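Local coordinates for protein ALDH21) (Physcomitrella patens subsp. patens, PDB 5MZ5) that oxidises succinic semialdehyde to succinate with NADP(+) as coenzyme, as a tetrameric member of the aldehyde dehydrogenase family, at residues A102-V107 with D142-A147; V199-A204 with D499-T504; T121-S126 with G350-E355. One frame throughout, in Å; residues are numbered along the deposited sequence.

Contact 1: A102-V107 with D142-A147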
ATOM      1  N   ALA A 102     -18.648  15.477  -2.809  1.00 20.81           N
ATOM      2  CA  ALA A 102     -19.495  16.552  -3.326  1.00 20.84           C
ATOM      3  C   ALA A 102     -19.410  17.811  -2.448  1.00 26.76           C
ATOM      4  O   ALA A 102     -19.361  18.913  -2.997  1.00 27.76           O
ATOM      5  CB  ALA A 102     -20.947  16.084  -3.477  1.00 21.00           C
ATOM      6  N   VAL A 103     -19.347  17.652  -1.101  1.00 24.00           N
ATOM      7  CA  VAL A 103     -19.206  18.784  -0.164  1.00 23.54           C
ATOM      8  C   VAL A 103     -17.880  19.513  -0.479  1.00 27.60           C
ATOM      9  O   VAL A 103     -17.874  20.730  -0.687  1.00 26.79           O
ATOM     10  CB  VAL A 103     -19.250  18.366   1.344  1.00 25.29           C
ATOM     11  CG1 VAL A 103     -18.972  19.561   2.263  1.00 23.86           C
ATOM     12  CG2 VAL A 103     -20.569  17.690   1.710  1.00 25.15           C
ATOM     13  N   LEU A 104     -16.775  18.748  -0.516  1.00 23.44           N
ATOM     14  CA  LEU A 104     -15.431  19.274  -0.750  1.00 23.46           C
ATOM     15  C   LEU A 104     -15.272  19.928  -2.122  1.00 28.52           C
ATOM     16  O   LEU A 104     -14.595  20.946  -2.231  1.00 29.93           O
ATOM     17  CB  LEU A 104     -14.373  18.176  -0.499  1.00 22.77           C
ATOM     18  CG  LEU A 104     -14.316  17.646   0.925  1.00 25.56           C
ATOM     19  CD1 LEU A 104     -13.756  16.264   0.984  1.00 23.44           C
ATOM     20  CD2 LEU A 104     -13.570  18.611   1.857  1.00 29.20           C
ATOM     21  N   GLU A 105     -15.929  19.371  -3.153  1.00 24.60           N
ATOM     22  CA  GLU A 105     -15.895  19.923  -4.508  1.00 23.67           C
ATOM     23  C   GLU A 105     -16.684  21.226  -4.587  1.00 27.15           C
ATOM     24  O   GLU A 105     -16.306  22.122  -5.350  1.00 26.76           O
ATOM     25  CB  GLU A 105     -16.415  18.912  -5.544  1.00 24.66           C
ATOM     26  CG  GLU A 105     -15.464  17.749  -5.761  1.00 29.32           C
ATOM     27  CD  GLU A 105     -15.927  16.742  -6.797  1.00 48.79           C
ATOM     28  OE1 GLU A 105     -17.124  16.374  -6.806  1.00 61.12           O
ATOM     29  OE2 GLU A 105     -15.072  16.306  -7.597  1.00 53.08           O
ATOM     30  N   LYS A 106     -17.774  21.329  -3.801  1.00 23.37           N
ATOM     31  CA  LYS A 106     -18.589  22.539  -3.732  1.00 23.91           C
ATOM     32  C   LYS A 106     -17.810  23.660  -3.034  1.00 26.10           C
ATOM     33  O   LYS A 106     -17.947  24.811  -3.412  1.00 24.92           O
ATOM     34  CB  LYS A 106     -19.946  22.272  -3.059  1.00 27.37           C
ATOM     35  CG  LYS A 106     -20.942  21.613  -3.995  1.00 34.02           C
ATOM     36  CD  LYS A 106     -22.244  21.277  -3.274  1.00 42.59           C
ATOM     37  CE  LYS A 106     -23.202  20.552  -4.191  1.00 42.34           C
ATOM     38  NZ  LYS A 106     -24.611  20.661  -3.722  1.00 52.23           N
ATOM     39  N   VAL A 107     -16.948  23.308  -2.049  1.00 22.94           N
ATOM     40  CA  VAL A 107     -16.082  24.268  -1.358  1.00 21.94           C
ATOM     41  C   VAL A 107     -15.036  24.793  -2.377  1.00 27.21           C
ATOM     42  O   VAL A 107     -14.843  26.000  -2.465  1.00 27.00           O
ATOM     43  CB  VAL A 107     -15.410  23.677  -0.072  1.00 23.27           C
ATOM     44  CG1 VAL A 107     -14.428  24.669   0.552  1.00 21.86           C
ATOM     45  CG2 VAL A 107     -16.456  23.256   0.946  1.00 22.20           C
ATOM     46  N   ASP A 142      -6.144  23.874  -3.453  1.00 25.11           N
ATOM     47  CA  ASP A 142      -5.439  22.599  -3.620  1.00 25.57           C
ATOM     48  C   ASP A 142      -5.709  21.637  -2.458  1.00 28.54           C
ATOM     49  O   ASP A 142      -5.842  20.444  -2.691  1.00 27.97           O
ATOM     50  CB  ASP A 142      -3.910  22.796  -3.752  1.00 28.05           C
ATOM     51  CG  ASP A 142      -3.398  23.468  -5.018  1.00 37.54           C
ATOM     52  OD1 ASP A 142      -4.189  23.605  -5.986  1.00 37.26           O
ATOM     53  OD2 ASP A 142      -2.202  23.856  -5.041  1.00 45.62           O
ATOM     54  N   THR A 143      -5.771  22.156  -1.220  1.00 23.81           N
ATOM     55  CA  THR A 143      -5.998  21.387   0.006  1.00 22.67           C
ATOM     56  C   THR A 143      -7.394  20.754  -0.020  1.00 23.74           C
ATOM     57  O   THR A 143      -7.518  19.559   0.247  1.00 21.61           O
ATOM     58  CB  THR A 143      -5.762  22.277   1.241  1.00 22.00           C
ATOM     59  OG1 THR A 143      -4.421  22.754   1.185  1.00 25.49           O
ATOM     60  CG2 THR A 143      -5.995  21.551   2.561  1.00 14.40           C
ATOM     61  N   PHE A 144      -8.431  21.556  -0.343  1.00 20.40           N
ATOM     62  CA  PHE A 144      -9.802  21.058  -0.440  1.00 20.55           C
ATOM     63  C   PHE A 144      -9.954  20.076  -1.621  1.00 24.75           C
ATOM     64  O   PHE A 144     -10.722  19.119  -1.511  1.00 24.16           O
ATOM     65  CB  PHE A 144     -10.816  22.211  -0.534  1.00 22.17           C
ATOM     66  CG  PHE A 144     -11.250  22.690   0.827  1.00 23.70           C
ATOM     67  CD1 PHE A 144     -12.219  21.996   1.552  1.00 25.08           C
ATOM     68  CD2 PHE A 144     -10.665  23.812   1.406  1.00 24.76           C
ATOM     69  CE1 PHE A 144     -12.597  22.413   2.832  1.00 26.06           C
ATOM     70  CE2 PHE A 144     -11.061  24.244   2.677  1.00 27.37           C
ATOM     71  CZ  PHE A 144     -12.003  23.528   3.395  1.00 25.59           C
ATOM     72  N   GLN A 145      -9.191  20.304  -2.716  1.00 21.39           N
ATOM     73  CA  GLN A 145      -9.186  19.456  -3.908  1.00 22.30           C
ATOM     74  C   GLN A 145      -8.551  18.110  -3.594  1.00 27.26           C
ATOM     75  O   GLN A 145      -9.130  17.097  -3.950  1.00 28.37           O
ATOM     76  CB  GLN A 145      -8.516  20.142  -5.122  1.00 22.97           C
ATOM     77  CG  GLN A 145      -8.557  19.285  -6.416  1.00 24.60           C
ATOM     78  CD  GLN A 145      -9.971  19.006  -6.887  1.00 38.77           C
ATOM     79  OE1 GLN A 145     -10.832  19.885  -6.892  1.00 40.80           O
ATOM     80  NE2 GLN A 145     -10.261  17.763  -7.248  1.00 24.28           N
ATOM     81  N   VAL A 146      -7.398  18.095  -2.876  1.00 24.80           N
ATOM     82  CA  VAL A 146      -6.737  16.855  -2.442  1.00 24.45           C
ATOM     83  C   VAL A 146      -7.722  16.076  -1.537  1.00 28.20           C
ATOM     84  O   VAL A 146      -7.859  14.862  -1.706  1.00 28.94           O
ATOM     85  CB  VAL A 146      -5.362  17.093  -1.736  1.00 26.94           C
ATOM     86  CG1 VAL A 146      -4.811  15.800  -1.137  1.00 25.29           C
ATOM     87  CG2 VAL A 146      -4.340  17.705  -2.696  1.00 26.85           C
ATOM     88  N   ALA A 147      -8.414  16.780  -0.606  1.00 22.28           N
ATOM     89  CA  ALA A 147      -9.367  16.152   0.305  1.00 21.08           C
ATOM     90  C   ALA A 147     -10.532  15.527  -0.438  1.00 22.65           C
ATOM     91  O   ALA A 147     -10.917  14.408  -0.094  1.00 20.52           O
ATOM     92  CB  ALA A 147      -9.858  17.140   1.354  1.00 21.49           C
TER
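Leu104 and Phe144 face each other where the two helices run side by side, their CA atoms 5.9 Å apart. The axes of these short segments approach to 8.5 Å and run almost antiparallel, at 160° between their N-to-C directions. The interface is made by Leu104 and Val107, one helical turn apart on one helix, and by Phe144 and Ala147, spaced likewise on the other.

The Phe144 ring is approached from two directions. Val107 lays its CG1 methyl over the middle of one face, 3.6 Å from the ring centroid and only 9° off the normal, a well-formed CH-pi contact. With CG1 anti to the backbone N (chi1 175°), this branch of the valine is the one that reaches the ring. Leu104 instead comes to the edge near the ring plane, where CD2 lies 3.7 Å from Phe144 CD1; the two side chains cross at about a right angle. This packing belongs to the helical layer beside the Rossmann-type coenzyme-binding sheet, and helix 193-205 adds to it through Ala196 against Phe144 and Ile203 against Leu104. Leu224 of helix 219-229 touches both Val107 and Phe144.

Both leucine methyls also reach Ala147, one turn on from Phe144. Leu104 CD1 lies 3.6 Å from the backbone O of Ala147, and the same methyl is 4.0 Å from Ala147 CB. The four touching residues are buried and meet through apolar side-chain surfaces and this backbone oxygen. Elsewhere on helix 97-113 Lys106 forms salt bridges with Glu232 and Glu233, and on helix 130-151 Asp142 hydrogen-bonds Ser164 of a neighbouring subunit.

Contact 2: V199-A204 with D499-T504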
ATOM      1  N   VAL A 199     -10.107  21.219   8.557  1.00 19.10           N
ATOM      2  CA  VAL A 199     -11.497  21.139   8.078  1.00 19.16           C
ATOM      3  C   VAL A 199     -11.669  20.180   6.868  1.00 22.37           C
ATOM      4  O   VAL A 199     -12.576  19.352   6.896  1.00 20.16           O
ATOM      5  CB  VAL A 199     -12.071  22.552   7.788  1.00 21.81           C
ATOM      6  CG1 VAL A 199     -13.371  22.497   6.972  1.00 21.19           C
ATOM      7  CG2 VAL A 199     -12.257  23.340   9.081  1.00 21.53           C
ATOM      8  N   ALA A 200     -10.820  20.300   5.826  1.00 21.31           N
ATOM      9  CA  ALA A 200     -10.917  19.449   4.617  1.00 21.61           C
ATOM     10  C   ALA A 200     -10.750  17.957   4.977  1.00 25.46           C
ATOM     11  O   ALA A 200     -11.639  17.205   4.618  1.00 24.19           O
ATOM     12  CB  ALA A 200      -9.923  19.899   3.545  1.00 22.15           C
ATOM     13  N   PRO A 201      -9.732  17.513   5.782  1.00 23.57           N
ATOM     14  CA  PRO A 201      -9.687  16.088   6.184  1.00 22.50           C
ATOM     15  C   PRO A 201     -10.855  15.612   7.070  1.00 24.15           C
ATOM     16  O   PRO A 201     -11.261  14.463   6.928  1.00 22.04           O
ATOM     17  CB  PRO A 201      -8.326  15.948   6.887  1.00 23.73           C
ATOM     18  CG  PRO A 201      -7.925  17.295   7.245  1.00 27.63           C
ATOM     19  CD  PRO A 201      -8.527  18.234   6.261  1.00 23.49           C
ATOM     20  N   ALA A 202     -11.430  16.481   7.935  1.00 20.94           N
ATOM     21  CA  ALA A 202     -12.589  16.132   8.777  1.00 20.28           C
ATOM     22  C   ALA A 202     -13.812  15.795   7.918  1.00 23.95           C
ATOM     23  O   ALA A 202     -14.484  14.800   8.171  1.00 24.16           O
ATOM     24  CB  ALA A 202     -12.911  17.260   9.736  1.00 21.15           C
ATOM     25  N   ILE A 203     -14.060  16.598   6.881  1.00 20.66           N
ATOM     26  CA  ILE A 203     -15.145  16.383   5.920  1.00 20.56           C
ATOM     27  C   ILE A 203     -14.830  15.139   5.030  1.00 23.77           C
ATOM     28  O   ILE A 203     -15.710  14.315   4.834  1.00 22.53           O
ATOM     29  CB  ILE A 203     -15.439  17.664   5.091  1.00 23.18           C
ATOM     30  CG1 ILE A 203     -15.955  18.798   6.012  1.00 24.19           C
ATOM     31  CG2 ILE A 203     -16.437  17.372   3.951  1.00 24.76           C
ATOM     32  CD1 ILE A 203     -15.918  20.212   5.409  1.00 26.05           C
ATOM     33  N   ALA A 204     -13.570  14.981   4.575  1.00 19.91           N
ATOM     34  CA  ALA A 204     -13.149  13.849   3.742  1.00 20.29           C
ATOM     35  C   ALA A 204     -13.363  12.492   4.437  1.00 25.24           C
ATOM     36  O   ALA A 204     -13.650  11.493   3.774  1.00 25.49           O
ATOM     37  CB  ALA A 204     -11.685  14.013   3.326  1.00 20.84           C
ATOM     38  N   ASP A 499      -5.652  10.266   8.570  1.00 26.31           N
ATOM     39  CA  ASP A 499      -5.265   9.111   9.397  1.00 27.74           C
ATOM     40  C   ASP A 499      -5.574   9.308  10.892  1.00 30.77           C
ATOM     41  O   ASP A 499      -6.080   8.392  11.539  1.00 30.77           O
ATOM     42  CB  ASP A 499      -3.773   8.790   9.220  1.00 30.50           C
ATOM     43  CG  ASP A 499      -3.480   7.815   8.113  1.00 55.26           C
ATOM     44  OD1 ASP A 499      -4.045   6.685   8.147  1.00 59.40           O
ATOM     45  OD2 ASP A 499      -2.638   8.146   7.243  1.00 67.72           O
ATOM     46  N   ASP A 500      -5.294  10.515  11.427  1.00 27.35           N
ATOM     47  CA  ASP A 500      -5.536  10.857  12.827  1.00 26.21           C
ATOM     48  C   ASP A 500      -7.023  11.020  13.175  1.00 28.38           C
ATOM     49  O   ASP A 500      -7.389  10.923  14.344  1.00 28.35           O
ATOM     50  CB  ASP A 500      -4.721  12.099  13.226  1.00 29.04           C
ATOM     51  CG  ASP A 500      -3.213  11.850  13.163  1.00 41.04           C
ATOM     52  OD1 ASP A 500      -2.761  10.799  13.656  1.00 45.51           O
ATOM     53  OD2 ASP A 500      -2.509  12.654  12.553  1.00 43.89           O
ATOM     54  N   MET A 501      -7.874  11.243  12.161  1.00 24.18           N
ATOM     55  CA  MET A 501      -9.330  11.365  12.309  1.00 23.62           C
ATOM     56  C   MET A 501     -10.045  10.032  12.034  1.00 26.81           C
ATOM     57  O   MET A 501     -11.275   9.970  11.940  1.00 25.79           O
ATOM     58  CB  MET A 501      -9.854  12.469  11.394  1.00 25.17           C
ATOM     59  CG  MET A 501      -9.455  13.825  11.871  1.00 27.87           C
ATOM     60  SD  MET A 501      -9.748  15.117  10.671  1.00 30.95           S
ATOM     61  CE  MET A 501      -8.788  16.448  11.401  1.00 27.59           C
ATOM     62  N   LEU A 502      -9.257   8.960  11.907  1.00 23.45           N
ATOM     63  CA  LEU A 502      -9.762   7.619  11.619  1.00 23.65           C
ATOM     64  C   LEU A 502      -9.349   6.622  12.679  1.00 28.43           C
ATOM     65  O   LEU A 502      -8.238   6.687  13.192  1.00 28.63           O
ATOM     66  CB  LEU A 502      -9.301   7.141  10.223  1.00 23.04           C
ATOM     67  CG  LEU A 502     -10.002   7.781   9.014  1.00 26.64           C
ATOM     68  CD1 LEU A 502      -9.200   7.570   7.736  1.00 26.93           C
ATOM     69  CD2 LEU A 502     -11.416   7.260   8.826  1.00 23.65           C
ATOM     70  N   GLU A 503     -10.257   5.709  13.021  1.00 24.35           N
ATOM     71  CA  GLU A 503      -9.980   4.628  13.965  1.00 22.88           C
ATOM     72  C   GLU A 503      -9.977   3.312  13.216  1.00 25.31           C
ATOM     73  O   GLU A 503     -10.829   3.083  12.359  1.00 24.56           O
ATOM     74  CB  GLU A 503     -10.982   4.597  15.133  1.00 23.96           C
ATOM     75  CG  GLU A 503     -10.611   5.558  16.257  1.00 29.58           C
ATOM     76  CD  GLU A 503      -9.438   5.166  17.146  1.00 39.37           C
ATOM     77  OE1 GLU A 503      -9.166   5.916  18.107  1.00 41.65           O
ATOM     78  OE2 GLU A 503      -8.776   4.138  16.879  1.00 32.57           O
ATOM     79  N   THR A 504      -9.015   2.465  13.529  1.00 22.20           N
ATOM     80  CA  THR A 504      -8.893   1.140  12.929  1.00 23.09           C
ATOM     81  C   THR A 504      -9.849   0.156  13.623  1.00 25.68           C
ATOM     82  O   THR A 504      -9.908   0.125  14.850  1.00 26.42           O
ATOM     83  CB  THR A 504      -7.429   0.665  13.013  1.00 23.66           C
ATOM     84  OG1 THR A 504      -6.636   1.559  12.235  1.00 27.33           O
ATOM     85  CG2 THR A 504      -7.240  -0.764  12.481  1.00 22.39           C
TER
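Met501 brings its sulfur against the peptide that joins Pro201 to Ala202. The SD atom lies 3.5 Å from Ala202 N, and the carbonyl carbon on the other side of that peptide bond, Pro201 C, is 3.8 Å from SD. Two side-chain carbons lie a little farther off: Ala202 CB at 3.9 Å from Met501 SD, and Pro201 CB at 4.1 Å from the same atom. A single thioether thus meets both residues by van der Waals packing, and all three are buried. Cys207 is a further neighbour of the methionine.

The Met501 chain is extended beyond CG (chi2 168°), which brings SD across to the helix; the nearest CA pair is Ala202 and Met501, 6.8 Å apart. On the helix side, Pro201 sits at a kink: its ring nitrogen has no hydrogen to give to the preceding turn. Its ring also packs on Ala497 and Met498 of helix 494-500, so the proline meets both the end of that helix and the residue that links it to the strand.

Further out, the link from helix to strand is held by Leu502 N bonding to Asp499 O at 3.2 Å. Backbone bonds of Met501 with Ile179 and of Glu503 with Phe177 fix the start of strand 502-510, and Glu503 forms a salt bridge to Arg491 of a neighbouring subunit. The contact therefore joins helix 193-205, the connection between parallel strands 182-185 and 209-212 in a Rossmann-type beta-alpha-beta unit, to the base of the three-stranded antiparallel sheet that serves as the oligomerisation arm in aldehyde dehydrogenases.

Contact 3: T121-S126 with G350-E355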
ATOM      1  N   THR A 121      -9.702  39.923   1.921  1.00 30.28           N
ATOM      2  CA  THR A 121     -10.075  39.720   3.323  1.00 30.26           C
ATOM      3  C   THR A 121      -8.883  39.185   4.108  1.00 33.43           C
ATOM      4  O   THR A 121      -8.666  39.616   5.236  1.00 33.62           O
ATOM      5  CB  THR A 121     -11.291  38.778   3.420  1.00 33.97           C
ATOM      6  OG1 THR A 121     -12.378  39.353   2.697  1.00 36.63           O
ATOM      7  CG2 THR A 121     -11.722  38.521   4.854  1.00 29.41           C
ATOM      8  N   LEU A 122      -8.129  38.237   3.510  1.00 29.21           N
ATOM      9  CA  LEU A 122      -6.929  37.636   4.077  1.00 28.80           C
ATOM     10  C   LEU A 122      -5.863  38.671   4.340  1.00 30.06           C
ATOM     11  O   LEU A 122      -5.343  38.725   5.443  1.00 29.73           O
ATOM     12  CB  LEU A 122      -6.368  36.577   3.133  1.00 29.51           C
ATOM     13  CG  LEU A 122      -6.574  35.136   3.480  1.00 36.23           C
ATOM     14  CD1 LEU A 122      -5.936  34.261   2.418  1.00 35.74           C
ATOM     15  CD2 LEU A 122      -5.954  34.797   4.855  1.00 41.62           C
ATOM     16  N   THR A 123      -5.528  39.491   3.331  1.00 26.13           N
ATOM     17  CA  THR A 123      -4.542  40.570   3.451  1.00 25.90           C
ATOM     18  C   THR A 123      -4.954  41.567   4.545  1.00 29.72           C
ATOM     19  O   THR A 123      -4.135  41.953   5.377  1.00 27.34           O
ATOM     20  CB  THR A 123      -4.344  41.233   2.083  1.00 30.74           C
ATOM     21  OG1 THR A 123      -3.582  40.327   1.307  1.00 30.53           O
ATOM     22  CG2 THR A 123      -3.598  42.585   2.167  1.00 28.30           C
ATOM     23  N   MET A 124      -6.232  41.958   4.543  1.00 28.91           N
ATOM     24  CA  MET A 124      -6.798  42.878   5.518  1.00 30.40           C
ATOM     25  C   MET A 124      -6.625  42.369   6.970  1.00 34.31           C
ATOM     26  O   MET A 124      -6.054  43.084   7.804  1.00 33.74           O
ATOM     27  CB  MET A 124      -8.275  43.166   5.156  1.00 33.93           C
ATOM     28  CG  MET A 124      -8.950  44.229   6.012  1.00 39.52           C
ATOM     29  SD  MET A 124      -9.547  43.531   7.580  1.00 46.55           S
ATOM     30  CE  MET A 124     -11.047  42.716   7.001  1.00 43.27           C
ATOM     31  N   GLU A 125      -7.116  41.153   7.271  1.00 30.37           N
ATOM     32  CA  GLU A 125      -7.065  40.652   8.645  1.00 30.26           C
ATOM     33  C   GLU A 125      -5.704  40.090   9.082  1.00 33.87           C
ATOM     34  O   GLU A 125      -5.477  39.988  10.284  1.00 32.65           O
ATOM     35  CB  GLU A 125      -8.173  39.626   8.895  1.00 30.85           C
ATOM     36  CG  GLU A 125      -7.927  38.274   8.236  1.00 36.89           C
ATOM     37  CD  GLU A 125      -8.921  37.195   8.599  1.00 46.59           C
ATOM     38  OE1 GLU A 125      -9.725  37.417   9.529  1.00 37.95           O
ATOM     39  OE2 GLU A 125      -8.880  36.115   7.972  1.00 36.88           O
ATOM     40  N   SER A 126      -4.844  39.663   8.136  1.00 29.94           N
ATOM     41  CA  SER A 126      -3.560  39.074   8.519  1.00 29.55           C
ATOM     42  C   SER A 126      -2.371  40.005   8.311  1.00 32.81           C
ATOM     43  O   SER A 126      -1.323  39.801   8.928  1.00 32.35           O
ATOM     44  CB  SER A 126      -3.341  37.740   7.805  1.00 31.01           C
ATOM     45  OG  SER A 126      -2.955  37.931   6.454  1.00 33.01           O
ATOM     46  N   GLY A 350       5.968  47.623   2.937  1.00 33.12           N
ATOM     47  CA  GLY A 350       4.917  48.628   2.967  1.00 32.19           C
ATOM     48  C   GLY A 350       3.516  48.077   3.007  1.00 34.94           C
ATOM     49  O   GLY A 350       3.274  46.996   3.551  1.00 33.06           O
ATOM     50  N   ASN A 351       2.590  48.854   2.434  1.00 32.24           N
ATOM     51  CA  ASN A 351       1.166  48.560   2.321  1.00 32.15           C
ATOM     52  C   ASN A 351       0.947  47.162   1.697  1.00 35.28           C
ATOM     53  O   ASN A 351       1.259  46.973   0.520  1.00 34.76           O
ATOM     54  CB  ASN A 351       0.474  49.658   1.501  1.00 30.71           C
ATOM     55  CG  ASN A 351      -1.020  49.514   1.362  1.00 41.06           C
ATOM     56  OD1 ASN A 351      -1.630  48.525   1.774  1.00 30.54           O
ATOM     57  ND2 ASN A 351      -1.640  50.525   0.778  1.00 35.21           N
ATOM     58  N   PRO A 352       0.415  46.180   2.476  1.00 30.01           N
ATOM     59  CA  PRO A 352       0.245  44.820   1.932  1.00 28.48           C
ATOM     60  C   PRO A 352      -0.761  44.735   0.778  1.00 31.78           C
ATOM     61  O   PRO A 352      -0.736  43.759   0.031  1.00 29.61           O
ATOM     62  CB  PRO A 352      -0.159  43.999   3.163  1.00 28.85           C
ATOM     63  CG  PRO A 352      -0.819  44.991   4.062  1.00 33.31           C
ATOM     64  CD  PRO A 352      -0.003  46.236   3.892  1.00 30.09           C
ATOM     65  N   PHE A 353      -1.600  45.784   0.601  1.00 28.38           N
ATOM     66  CA  PHE A 353      -2.565  45.861  -0.500  1.00 28.41           C
ATOM     67  C   PHE A 353      -1.918  46.242  -1.838  1.00 33.86           C
ATOM     68  O   PHE A 353      -2.555  46.081  -2.885  1.00 33.37           O
ATOM     69  CB  PHE A 353      -3.739  46.782  -0.153  1.00 29.90           C
ATOM     70  CG  PHE A 353      -4.621  46.226   0.938  1.00 30.76           C
ATOM     71  CD1 PHE A 353      -5.611  45.289   0.647  1.00 32.08           C
ATOM     72  CD2 PHE A 353      -4.460  46.635   2.265  1.00 32.92           C
ATOM     73  CE1 PHE A 353      -6.436  44.779   1.659  1.00 32.35           C
ATOM     74  CE2 PHE A 353      -5.282  46.122   3.279  1.00 34.43           C
ATOM     75  CZ  PHE A 353      -6.270  45.206   2.963  1.00 31.81           C
ATOM     76  N   GLU A 354      -0.648  46.721  -1.805  1.00 32.47           N
ATOM     77  CA  GLU A 354       0.109  47.050  -3.022  1.00 33.29           C
ATOM     78  C   GLU A 354       0.565  45.744  -3.654  1.00 35.24           C
ATOM     79  O   GLU A 354       0.980  44.835  -2.939  1.00 34.30           O
ATOM     80  CB  GLU A 354       1.347  47.931  -2.736  1.00 35.65           C
ATOM     81  CG  GLU A 354       1.081  49.297  -2.113  1.00 49.49           C
ATOM     82  CD  GLU A 354       0.413  50.379  -2.945  1.00 78.57           C
ATOM     83  OE1 GLU A 354       0.126  50.146  -4.144  1.00 73.37           O
ATOM     84  OE2 GLU A 354       0.181  51.474  -2.384  1.00 77.84           O
ATOM     85  N   GLU A 355       0.451  45.647  -4.985  1.00 31.99           N
ATOM     86  CA  GLU A 355       0.836  44.494  -5.769  0.50 32.19           C
ATOM     87  C   GLU A 355       2.322  44.184  -5.688  1.00 38.02           C
ATOM     88  O   GLU A 355       2.680  43.011  -5.732  1.00 37.46           O
ATOM     89  CB  GLU A 355       0.415  44.680  -7.231  1.00 34.41           C
ATOM     90  CG  GLU A 355      -1.090  44.834  -7.442  1.00 44.85           C
ATOM     91  CD  GLU A 355      -1.935  43.619  -7.099  1.00 61.88           C
ATOM     92  OE1 GLU A 355      -1.433  42.486  -7.260  1.00 50.94           O
ATOM     93  OE2 GLU A 355      -3.103  43.796  -6.684  1.00 64.00           O
TER
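Thr123 places its CG2 methyl squarely over the Phe353 ring, 3.6 Å from the centroid and 12° off the normal, in a CH-pi contact. The same methyl meets the neighbouring proline, with Pro352 CB 3.8 Å from Thr123 CG2, so one branch of the threonine is received by two consecutive residues of the loop. With OG1 anti to the carbonyl carbon and beside the backbone N (chi1 -74°), CG2 is the branch anti to the backbone N and faces the loop. The hydroxyl hydrogen-bonds the backbone O of Lys128, just past the helix end.

Met124 supplies the base of its side chain. Its CB lies in the plane of the Phe353 ring, at the edge, 3.6 Å from CZ, and Met124 CA is 3.5 Å from that same ring atom. The thioether then bends away from the loop.

The loop is shaped by its own turns. Asn351 to Glu354 form a type I beta turn, closed by Glu354 N to Asn351 O at 3.0 Å. Within it Asn351 makes an Asx turn: its OD1 accepts from Phe353 N at 3.0 Å with an N-H...O angle of 154°, the donor lying above the plane of the amide carbonyl. In the last turn of the helix, Ser126 OG donates to Leu122 O at 2.7 Å from the face opposite to that used by Ser126 N.

This is structural packing away from the substrate and coenzyme sites. It joins the N-terminal helices beside the coenzyme-binding domain to a loop between helices 333-345 and 365-380, which in this family belong to the catalytic domain. Glu355 forms salt bridges with Lys131 and Arg134 of helix 130-151, and helix 219-229 packs against Thr121, Leu122 and Met124.

In the fold
From the N terminus, contact 1 closes first, bringing helix 130-151 back along helix 97-113 after a largely helical excursion of 34 residues. Segment 121-126 lies within that excursion but finds its partner at 350-355, so contact 3 crosses contact 1. It also crosses contact 2, which opens at 199-204, after contact 1 has closed, and ends near the C terminus at 499-504. Contacts 1 and 2 touch directly, with Ala147 CB 3.5 Å from Ala200 CB, and form one continuous packing region reaching from the N-terminal helices to the antiparallel arm. Contact 3 lies apart, joining the N-terminal helices to the 350-355 loop.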